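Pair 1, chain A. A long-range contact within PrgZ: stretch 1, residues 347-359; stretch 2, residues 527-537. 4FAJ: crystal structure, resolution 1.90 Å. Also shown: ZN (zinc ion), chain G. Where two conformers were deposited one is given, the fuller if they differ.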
# COMPACT_ATOMS: atom_id res chain seq x y z
N ASP A 347 -1.27 22.45 -9.68
CA ASP A 347 -2.47 23.04 -9.10
C ASP A 347 -3.31 21.91 -8.52
O ASP A 347 -4.21 21.37 -9.18
CB ASP A 347 -3.24 23.84 -10.14
CG ASP A 347 -4.42 24.61 -9.56
OD1 ASP A 347 -4.77 24.41 -8.38
OD2 ASP A 347 -5.00 25.41 -10.30
N ARG A 348 -3.01 21.57 -7.27
CA ARG A 348 -3.65 20.43 -6.60
C ARG A 348 -5.15 20.64 -6.39
O ARG A 348 -5.93 19.70 -6.54
CB ARG A 348 -2.96 20.16 -5.26
CG ARG A 348 -1.51 19.74 -5.40
CD ARG A 348 -0.78 19.73 -4.05
NE ARG A 348 0.60 19.30 -4.21
CZ ARG A 348 1.58 20.05 -4.71
NH1 ARG A 348 1.37 21.31 -5.11
NH2 ARG A 348 2.81 19.54 -4.82
N GLU A 349 -5.55 21.86 -6.04
CA GLU A 349 -6.97 22.13 -5.79
C GLU A 349 -7.81 21.94 -7.04
O GLU A 349 -8.90 21.38 -6.97
CB GLU A 349 -7.20 23.54 -5.20
CG GLU A 349 -6.55 23.76 -3.82
CD GLU A 349 -7.04 22.82 -2.72
OE1 GLU A 349 -8.06 22.11 -2.90
OE2 GLU A 349 -6.40 22.79 -1.65
N SER A 350 -7.32 22.39 -8.19
CA SER A 350 -8.02 22.17 -9.46
C SER A 350 -8.15 20.68 -9.79
O SER A 350 -9.21 20.23 -10.23
CB SER A 350 -7.34 22.90 -10.60
OG SER A 350 -7.51 24.30 -10.46
N LEU A 351 -7.08 19.92 -9.56
CA LEU A 351 -7.12 18.47 -9.79
C LEU A 351 -8.21 17.79 -8.98
O LEU A 351 -9.03 17.06 -9.52
CB LEU A 351 -5.77 17.84 -9.46
CG LEU A 351 -5.64 16.31 -9.48
CD1 LEU A 351 -5.81 15.79 -10.89
CD2 LEU A 351 -4.28 15.91 -8.92
N VAL A 352 -8.23 18.04 -7.67
CA VAL A 352 -9.17 17.34 -6.79
C VAL A 352 -10.61 17.83 -6.96
O VAL A 352 -11.55 17.03 -6.86
CB VAL A 352 -8.74 17.40 -5.30
CG1 VAL A 352 -7.29 16.84 -5.11
CG2 VAL A 352 -8.85 18.81 -4.77
N LYS A 353 -10.79 19.12 -7.24
CA LYS A 353 -12.14 19.70 -7.42
C LYS A 353 -12.79 19.28 -8.74
O LYS A 353 -13.99 18.95 -8.77
CB LYS A 353 -12.08 21.23 -7.36
CG LYS A 353 -11.85 21.80 -5.97
CD LYS A 353 -11.59 23.32 -5.99
CE LYS A 353 -12.70 24.10 -6.68
NZ LYS A 353 -14.06 23.67 -6.24
N LYS A 354 -12.02 19.28 -9.81
CA LYS A 354 -12.56 19.12 -11.16
C LYS A 354 -12.37 17.71 -11.66
O LYS A 354 -13.33 17.06 -12.06
CB LYS A 354 -11.88 20.11 -12.11
CG LYS A 354 -11.88 21.54 -11.61
CD LYS A 354 -11.01 22.45 -12.46
CE LYS A 354 -10.89 23.85 -11.83
NZ LYS A 354 -9.80 24.68 -12.44
N LEU A 355 -11.14 17.21 -11.60
CA LEU A 355 -10.82 15.90 -12.13
C LEU A 355 -11.34 14.76 -11.26
O LEU A 355 -12.00 13.85 -11.76
CB LEU A 355 -9.32 15.76 -12.36
CG LEU A 355 -8.84 14.54 -13.14
CD1 LEU A 355 -7.46 14.81 -13.72
CD2 LEU A 355 -8.83 13.30 -12.28
N LEU A 356 -11.07 14.80 -9.96
CA LEU A 356 -11.47 13.72 -9.07
C LEU A 356 -12.88 13.91 -8.53
O LEU A 356 -13.72 13.02 -8.68
CB LEU A 356 -10.50 13.58 -7.91
CG LEU A 356 -9.08 13.27 -8.35
CD1 LEU A 356 -8.17 13.28 -7.15
CD2 LEU A 356 -9.02 11.95 -9.09
N ASP A 357 -13.12 15.04 -7.88
CA ASP A 357 -14.45 15.48 -7.47
C ASP A 357 -15.23 14.42 -6.68
O ASP A 357 -16.43 14.22 -6.87
CB ASP A 357 -15.25 15.90 -8.72
CG ASP A 357 -16.43 16.78 -8.40
OD1 ASP A 357 -16.57 17.20 -7.23
OD2 ASP A 357 -17.23 17.05 -9.33
N ASN A 358 -14.54 13.75 -5.76
CA ASN A 358 -15.10 12.58 -5.10
C ASN A 358 -14.63 12.40 -3.66
O ASN A 358 -14.56 11.28 -3.17
CB ASN A 358 -14.71 11.34 -5.91
CG ASN A 358 -13.21 11.09 -5.91
OD1 ASN A 358 -12.44 11.88 -5.35
ND2 ASN A 358 -12.79 10.00 -6.54
N GLY A 359 -14.28 13.50 -2.99
CA GLY A 359 -13.86 13.44 -1.61
C GLY A 359 -12.36 13.29 -1.42
O GLY A 359 -11.87 13.28 -0.30
N VAL A 527 10.45 13.95 -3.58
CA VAL A 527 9.19 13.35 -4.04
C VAL A 527 8.14 14.46 -4.03
O VAL A 527 8.20 15.35 -3.18
CB VAL A 527 8.75 12.19 -3.11
CG1 VAL A 527 8.25 12.72 -1.74
CG2 VAL A 527 7.71 11.33 -3.79
N VAL A 528 7.20 14.44 -4.99
CA VAL A 528 6.17 15.49 -5.09
C VAL A 528 4.81 14.91 -4.67
O VAL A 528 4.25 14.10 -5.39
CB VAL A 528 6.02 16.02 -6.53
CG1 VAL A 528 4.84 17.02 -6.64
CG2 VAL A 528 7.31 16.67 -7.00
N PRO A 529 4.29 15.32 -3.50
CA PRO A 529 2.95 14.87 -3.11
C PRO A 529 1.87 15.66 -3.85
O PRO A 529 1.95 16.90 -3.96
CB PRO A 529 2.89 15.12 -1.59
CG PRO A 529 4.05 15.95 -1.25
CD PRO A 529 4.91 16.17 -2.46
N ILE A 530 0.88 14.93 -4.36
CA ILE A 530 -0.12 15.52 -5.22
C ILE A 530 -1.44 15.61 -4.47
O ILE A 530 -1.88 16.70 -4.14
CB ILE A 530 -0.31 14.75 -6.53
CG1 ILE A 530 1.04 14.52 -7.23
CG2 ILE A 530 -1.24 15.54 -7.47
CD1 ILE A 530 0.96 13.50 -8.38
N PHE A 531 -2.07 14.46 -4.23
CA PHE A 531 -3.35 14.43 -3.52
C PHE A 531 -3.50 13.21 -2.62
O PHE A 531 -2.81 12.21 -2.77
CB PHE A 531 -4.51 14.53 -4.50
CG PHE A 531 -4.65 13.34 -5.41
CD1 PHE A 531 -3.99 13.31 -6.62
CD2 PHE A 531 -5.50 12.28 -5.08
CE1 PHE A 531 -4.13 12.22 -7.50
CE2 PHE A 531 -5.65 11.19 -5.95
CZ PHE A 531 -4.95 11.17 -7.16
N GLN A 532 -4.41 13.35 -1.65
CA GLN A 532 -4.80 12.29 -0.74
C GLN A 532 -6.09 11.70 -1.27
O GLN A 532 -7.07 12.42 -1.53
CB GLN A 532 -4.99 12.84 0.68
CG GLN A 532 -5.45 11.78 1.69
CD GLN A 532 -5.49 12.26 3.12
OE1 GLN A 532 -5.11 13.39 3.43
NE2 GLN A 532 -5.95 11.38 4.03
N VAL A 533 -6.08 10.38 -1.41
CA VAL A 533 -7.11 9.63 -2.10
C VAL A 533 -8.37 9.48 -1.26
O VAL A 533 -8.31 9.00 -0.12
CB VAL A 533 -6.61 8.21 -2.46
CG1 VAL A 533 -7.74 7.36 -3.07
CG2 VAL A 533 -5.41 8.27 -3.41
N GLY A 534 -9.49 9.90 -1.84
CA GLY A 534 -10.82 9.53 -1.36
C GLY A 534 -11.40 8.46 -2.28
O GLY A 534 -11.30 8.58 -3.50
N THR A 535 -12.00 7.43 -1.68
CA THR A 535 -12.60 6.31 -2.39
C THR A 535 -14.11 6.52 -2.45
O THR A 535 -14.78 6.45 -1.40
CB THR A 535 -12.29 4.97 -1.68
OG1 THR A 535 -10.87 4.77 -1.64
CG2 THR A 535 -12.95 3.78 -2.40
N ALA A 536 -14.63 6.80 -3.64
CA ALA A 536 -16.06 7.03 -3.85
C ALA A 536 -16.63 5.93 -4.69
O ALA A 536 -15.99 5.44 -5.63
CB ALA A 536 -16.32 8.37 -4.52
N LYS A 537 -17.86 5.55 -4.37
CA LYS A 537 -18.48 4.40 -5.02
C LYS A 537 -19.96 4.34 -4.75
O LYS A 537 -20.45 4.94 -3.81
CB LYS A 537 -17.83 3.11 -4.52
CG LYS A 537 -18.07 2.80 -3.05
CD LYS A 537 -17.22 1.62 -2.62
CE LYS A 537 -17.53 1.15 -1.22
NZ LYS A 537 -16.83 -0.17 -0.97
ZN ZN G . -17.88 18.91 -6.83
O HOH W 1 -10.99 8.00 -6.04

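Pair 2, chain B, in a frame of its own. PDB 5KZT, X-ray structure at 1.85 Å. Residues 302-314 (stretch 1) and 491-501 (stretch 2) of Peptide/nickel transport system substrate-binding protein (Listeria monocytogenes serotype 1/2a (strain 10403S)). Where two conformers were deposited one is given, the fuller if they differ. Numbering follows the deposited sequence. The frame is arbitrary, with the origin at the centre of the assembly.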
# COMPACT_ATOMS: atom_id res chain seq x y z
N ASP B 302 4.43 5.37 -24.18
CA ASP B 302 3.70 4.27 -24.78
C ASP B 302 3.43 3.21 -23.71
O ASP B 302 4.25 2.32 -23.47
CB ASP B 302 4.49 3.67 -25.96
CG ASP B 302 3.67 2.67 -26.76
OD1 ASP B 302 2.62 2.19 -26.28
OD2 ASP B 302 4.07 2.36 -27.90
N LYS B 303 2.26 3.31 -23.08
CA LYS B 303 1.92 2.44 -21.93
C LYS B 303 1.82 0.97 -22.36
O LYS B 303 2.22 0.07 -21.61
CB LYS B 303 0.60 2.83 -21.27
CG LYS B 303 0.45 4.31 -20.95
CD LYS B 303 -0.78 4.57 -20.12
CE LYS B 303 -1.07 6.06 -20.06
NZ LYS B 303 -2.17 6.38 -19.12
N GLN B 304 1.28 0.73 -23.55
CA GLN B 304 1.12 -0.64 -24.05
C GLN B 304 2.48 -1.30 -24.21
O GLN B 304 2.70 -2.42 -23.74
CB GLN B 304 0.34 -0.67 -25.36
CG GLN B 304 -0.05 -2.06 -25.85
CD GLN B 304 -1.01 -2.72 -24.89
OE1 GLN B 304 -2.11 -2.19 -24.66
NE2 GLN B 304 -0.62 -3.85 -24.30
N SER B 305 3.40 -0.58 -24.86
CA SER B 305 4.74 -1.09 -25.10
C SER B 305 5.47 -1.32 -23.78
O SER B 305 6.13 -2.35 -23.62
CB SER B 305 5.54 -0.12 -25.97
OG SER B 305 6.83 -0.63 -26.20
N TYR B 306 5.32 -0.37 -22.85
CA TYR B 306 5.84 -0.51 -21.50
C TYR B 306 5.47 -1.86 -20.89
O TYR B 306 6.36 -2.63 -20.50
CB TYR B 306 5.34 0.63 -20.59
CG TYR B 306 5.90 0.55 -19.21
CD1 TYR B 306 7.11 1.16 -18.90
CD2 TYR B 306 5.25 -0.15 -18.20
CE1 TYR B 306 7.66 1.09 -17.64
CE2 TYR B 306 5.79 -0.24 -16.93
CZ TYR B 306 7.00 0.39 -16.65
OH TYR B 306 7.55 0.32 -15.40
N THR B 307 4.18 -2.17 -20.82
CA THR B 307 3.76 -3.43 -20.20
C THR B 307 4.20 -4.65 -21.00
O THR B 307 4.57 -5.66 -20.41
CB THR B 307 2.24 -3.52 -19.98
OG1 THR B 307 1.56 -3.43 -21.24
CG2 THR B 307 1.77 -2.41 -19.10
N ASP B 308 4.18 -4.54 -22.34
CA ASP B 308 4.62 -5.62 -23.24
C ASP B 308 6.13 -5.87 -23.23
O ASP B 308 6.58 -6.91 -23.71
CB ASP B 308 4.27 -5.31 -24.72
CG ASP B 308 2.78 -5.36 -25.02
OD1 ASP B 308 1.97 -5.78 -24.16
OD2 ASP B 308 2.41 -4.96 -26.16
N THR B 309 6.91 -4.88 -22.81
CA THR B 309 8.36 -4.93 -22.88
C THR B 309 8.98 -5.08 -21.50
O THR B 309 9.80 -5.96 -21.28
CB THR B 309 8.91 -3.64 -23.54
OG1 THR B 309 8.29 -3.49 -24.82
CG2 THR B 309 10.44 -3.67 -23.70
N VAL B 310 8.60 -4.21 -20.59
CA VAL B 310 9.22 -4.17 -19.26
C VAL B 310 8.63 -5.20 -18.29
O VAL B 310 9.37 -5.82 -17.54
CB VAL B 310 9.15 -2.76 -18.66
CG1 VAL B 310 9.64 -2.73 -17.21
CG2 VAL B 310 9.93 -1.78 -19.53
N LEU B 311 7.31 -5.36 -18.29
CA LEU B 311 6.63 -6.20 -17.29
C LEU B 311 6.40 -7.65 -17.72
O LEU B 311 6.89 -8.57 -17.08
CB LEU B 311 5.30 -5.54 -16.89
CG LEU B 311 5.47 -4.18 -16.21
CD1 LEU B 311 4.12 -3.56 -15.92
CD2 LEU B 311 6.28 -4.27 -14.92
N LYS B 312 5.65 -7.83 -18.79
CA LYS B 312 5.41 -9.16 -19.38
C LYS B 312 4.89 -10.18 -18.36
O LYS B 312 5.31 -11.35 -18.39
CB LYS B 312 6.69 -9.70 -20.04
CG LYS B 312 7.20 -8.87 -21.22
CD LYS B 312 8.26 -9.66 -21.98
CE LYS B 312 8.70 -8.93 -23.23
NZ LYS B 312 9.87 -9.58 -23.87
N ASN B 313 4.00 -9.74 -17.48
CA ASN B 313 3.64 -10.54 -16.31
C ASN B 313 2.15 -10.53 -16.03
O ASN B 313 1.73 -10.82 -14.92
CB ASN B 313 4.42 -10.02 -15.08
CG ASN B 313 4.08 -8.59 -14.71
OD1 ASN B 313 3.18 -7.98 -15.29
ND2 ASN B 313 4.80 -8.03 -13.75
N GLY B 314 1.36 -10.18 -17.05
CA GLY B 314 -0.08 -9.98 -16.87
C GLY B 314 -0.49 -8.54 -16.59
O GLY B 314 -1.69 -8.24 -16.61
N ILE B 491 -1.30 13.42 -11.72
CA ILE B 491 -0.49 12.19 -11.87
C ILE B 491 -0.79 11.57 -13.22
O ILE B 491 -1.71 11.99 -13.90
CB ILE B 491 -0.85 11.14 -10.81
CG1 ILE B 491 -2.34 10.77 -10.88
CG2 ILE B 491 -0.50 11.66 -9.43
CD1 ILE B 491 -2.66 9.52 -10.13
N GLN B 492 -0.03 10.54 -13.59
CA GLN B 492 -0.30 9.78 -14.82
C GLN B 492 -0.28 8.29 -14.52
O GLN B 492 0.78 7.69 -14.41
CB GLN B 492 0.71 10.12 -15.94
CG GLN B 492 0.59 9.29 -17.23
CD GLN B 492 -0.79 9.31 -17.90
OE1 GLN B 492 -1.81 9.22 -17.23
NE2 GLN B 492 -0.82 9.44 -19.23
N PRO B 493 -1.47 7.67 -14.41
CA PRO B 493 -1.52 6.21 -14.38
C PRO B 493 -0.76 5.57 -15.55
O PRO B 493 -0.89 6.02 -16.68
CB PRO B 493 -3.01 5.92 -14.44
CG PRO B 493 -3.61 7.09 -13.73
CD PRO B 493 -2.80 8.26 -14.20
N LEU B 494 0.02 4.53 -15.25
CA LEU B 494 0.83 3.86 -16.25
C LEU B 494 0.34 2.44 -16.45
O LEU B 494 0.06 2.06 -17.58
CB LEU B 494 2.31 3.87 -15.84
CG LEU B 494 3.23 4.56 -16.85
CD1 LEU B 494 4.60 4.82 -16.26
CD2 LEU B 494 3.33 3.73 -18.13
N TYR B 495 0.25 1.67 -15.36
CA TYR B 495 -0.24 0.28 -15.43
C TYR B 495 -0.99 -0.20 -14.21
O TYR B 495 -0.82 0.32 -13.10
CB TYR B 495 0.91 -0.67 -15.76
CG TYR B 495 2.00 -0.85 -14.70
CD1 TYR B 495 3.14 -0.04 -14.69
CD2 TYR B 495 1.93 -1.87 -13.76
CE1 TYR B 495 4.15 -0.23 -13.76
CE2 TYR B 495 2.93 -2.07 -12.83
CZ TYR B 495 4.04 -1.25 -12.83
OH TYR B 495 5.05 -1.44 -11.89
N GLN B 496 -1.82 -1.21 -14.44
CA GLN B 496 -2.53 -1.92 -13.40
C GLN B 496 -1.71 -3.17 -13.15
O GLN B 496 -1.46 -3.96 -14.08
CB GLN B 496 -3.92 -2.33 -13.87
CG GLN B 496 -4.76 -1.19 -14.42
CD GLN B 496 -6.09 -1.67 -14.95
OE1 GLN B 496 -6.90 -2.20 -14.17
NE2 GLN B 496 -6.32 -1.53 -16.27
N ARG B 497 -1.27 -3.36 -11.91
CA ARG B 497 -0.22 -4.34 -11.64
C ARG B 497 -0.73 -5.76 -11.46
O ARG B 497 -1.68 -6.00 -10.72
CB ARG B 497 0.56 -3.92 -10.40
CG ARG B 497 1.95 -4.53 -10.29
CD ARG B 497 2.08 -5.50 -9.16
NE ARG B 497 2.22 -4.91 -7.83
CZ ARG B 497 3.38 -4.56 -7.23
NH1 ARG B 497 3.34 -4.05 -6.01
NH2 ARG B 497 4.57 -4.69 -7.81
N SER B 498 -0.10 -6.68 -12.18
CA SER B 498 -0.11 -8.11 -11.82
C SER B 498 1.34 -8.53 -11.57
O SER B 498 2.27 -7.86 -12.02
CB SER B 498 -0.74 -8.96 -12.92
OG SER B 498 -2.16 -8.83 -12.92
N THR B 499 1.51 -9.65 -10.86
CA THR B 499 2.82 -10.14 -10.47
C THR B 499 2.89 -11.62 -10.86
O THR B 499 1.94 -12.37 -10.63
CB THR B 499 3.07 -9.98 -8.96
OG1 THR B 499 2.85 -8.61 -8.58
CG2 THR B 499 4.48 -10.36 -8.59
N ALA B 500 3.98 -12.01 -11.51
CA ALA B 500 4.18 -13.41 -11.93
C ALA B 500 5.20 -14.08 -11.03
O ALA B 500 6.17 -13.45 -10.59
CB ALA B 500 4.63 -13.47 -13.37
N TYR B 501 4.98 -15.37 -10.79
CA TYR B 501 5.82 -16.18 -9.93
C TYR B 501 5.94 -17.58 -10.49
O TYR B 501 5.06 -18.04 -11.22
CB TYR B 501 5.23 -16.36 -8.53
CG TYR B 501 4.97 -15.12 -7.70
CD1 TYR B 501 3.78 -14.43 -7.82
CD2 TYR B 501 5.90 -14.69 -6.76
CE1 TYR B 501 3.52 -13.30 -7.04
CE2 TYR B 501 5.66 -13.56 -5.98
CZ TYR B 501 4.46 -12.88 -6.12
OH TYR B 501 4.22 -11.77 -5.34
O HOH W 2 6.17 -9.99 -12.07
O HOH W 3 -3.05 -6.44 -14.14

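The sharpest difference lies where the loop after the helix meets the strand. In pair 1 the strand offers Gly534(A); in pair 2 the matching residue is Ser498(B), whose CA-to-CB bond points toward stretch 1. Gly534(A) lets the loop come close: its CA is 5.0 Å from the CA of Gly359(A), and a CB placed on it would clash, at 2.6 Å, with the C atom of Gly359(A). In pair 2 the CA atoms of Gly314(B) and Ser498(B) stand 5.4 Å apart, and Ser498(B) CB packs 3.7 Å from Gly314(B) C. The loop glycine is shared: at its backbone angles (phi/psi 91/-2 in Gly359(A), 93/-11 in Gly314(B)) a CB would be jammed against the carbonyl O of the residue before, which calls for glycine.

Over N, CA and C of 14 central residues the two pairs superpose with an RMSD of 0.4 Å. A helix runs alongside a strand, the axes inclined by 29° in pair 1 and 38° in pair 2, and approaching to 8.5 and 8.4 Å. Each helix contains a wider pi-type turn and is preceded by an N-cap aspartate, Asp347(A) or Asp302(B), whose side chain accepts from the backbone N of Ser350(A) or Ser305(B).

At the first helical position, a long cationic side chain reaches a strand carbonyl. Arg348(A) grips Pro529(A) O with two donors, NE at 2.8 Å and NH2 at 2.9 Å, whereas Lys303(B) extends fully and gives that carbonyl one bond, NZ to Pro493(B) O, at 2.8 Å.

The central packing rests on an aromatic strand residue, Phe531(A) or Tyr495(B), with chi1 p in both. A leucine methyl covers one face: Leu356(A) CD1 lies 3.6 Å from the centroid of the Phe531(A) ring, and Leu311(B) CD1 lies 3.5 Å from that of Tyr495(B). Leucine suits the place because its branched end lays a methyl on the ring. Beside it, Leu351(A) fits CD2 against Phe531(A) CD1 at 3.5 Å and Ile530(A) CG2 at 3.4 Å. Its counterpart Tyr306(B) brings a flat ring, slid past that of Tyr495(B) with centroids 5.6 Å apart; Leu494(B) CD2 sits over a face of Tyr306(B), 4.2 Å from its CG.

Asparagine and alanine close the contact. Asn358(A) CB meets Ala536(A) CB at 3.7 Å, and Asn313(B) CB meets Ala500(B) CB at 3.9 Å; alanine's small methyl suits this close approach. Water joins the asparagine to the strand differently: water 1 accepts weakly from Asn358(A) ND2 (2.7 Å) and hydrogen-bonds the strand carbonyl Gly534(A) O (2.6 Å), while water 2 accepts from Asn313(B) ND2 (2.9 Å) and from the backbone Ala500(B) N (3.0 Å).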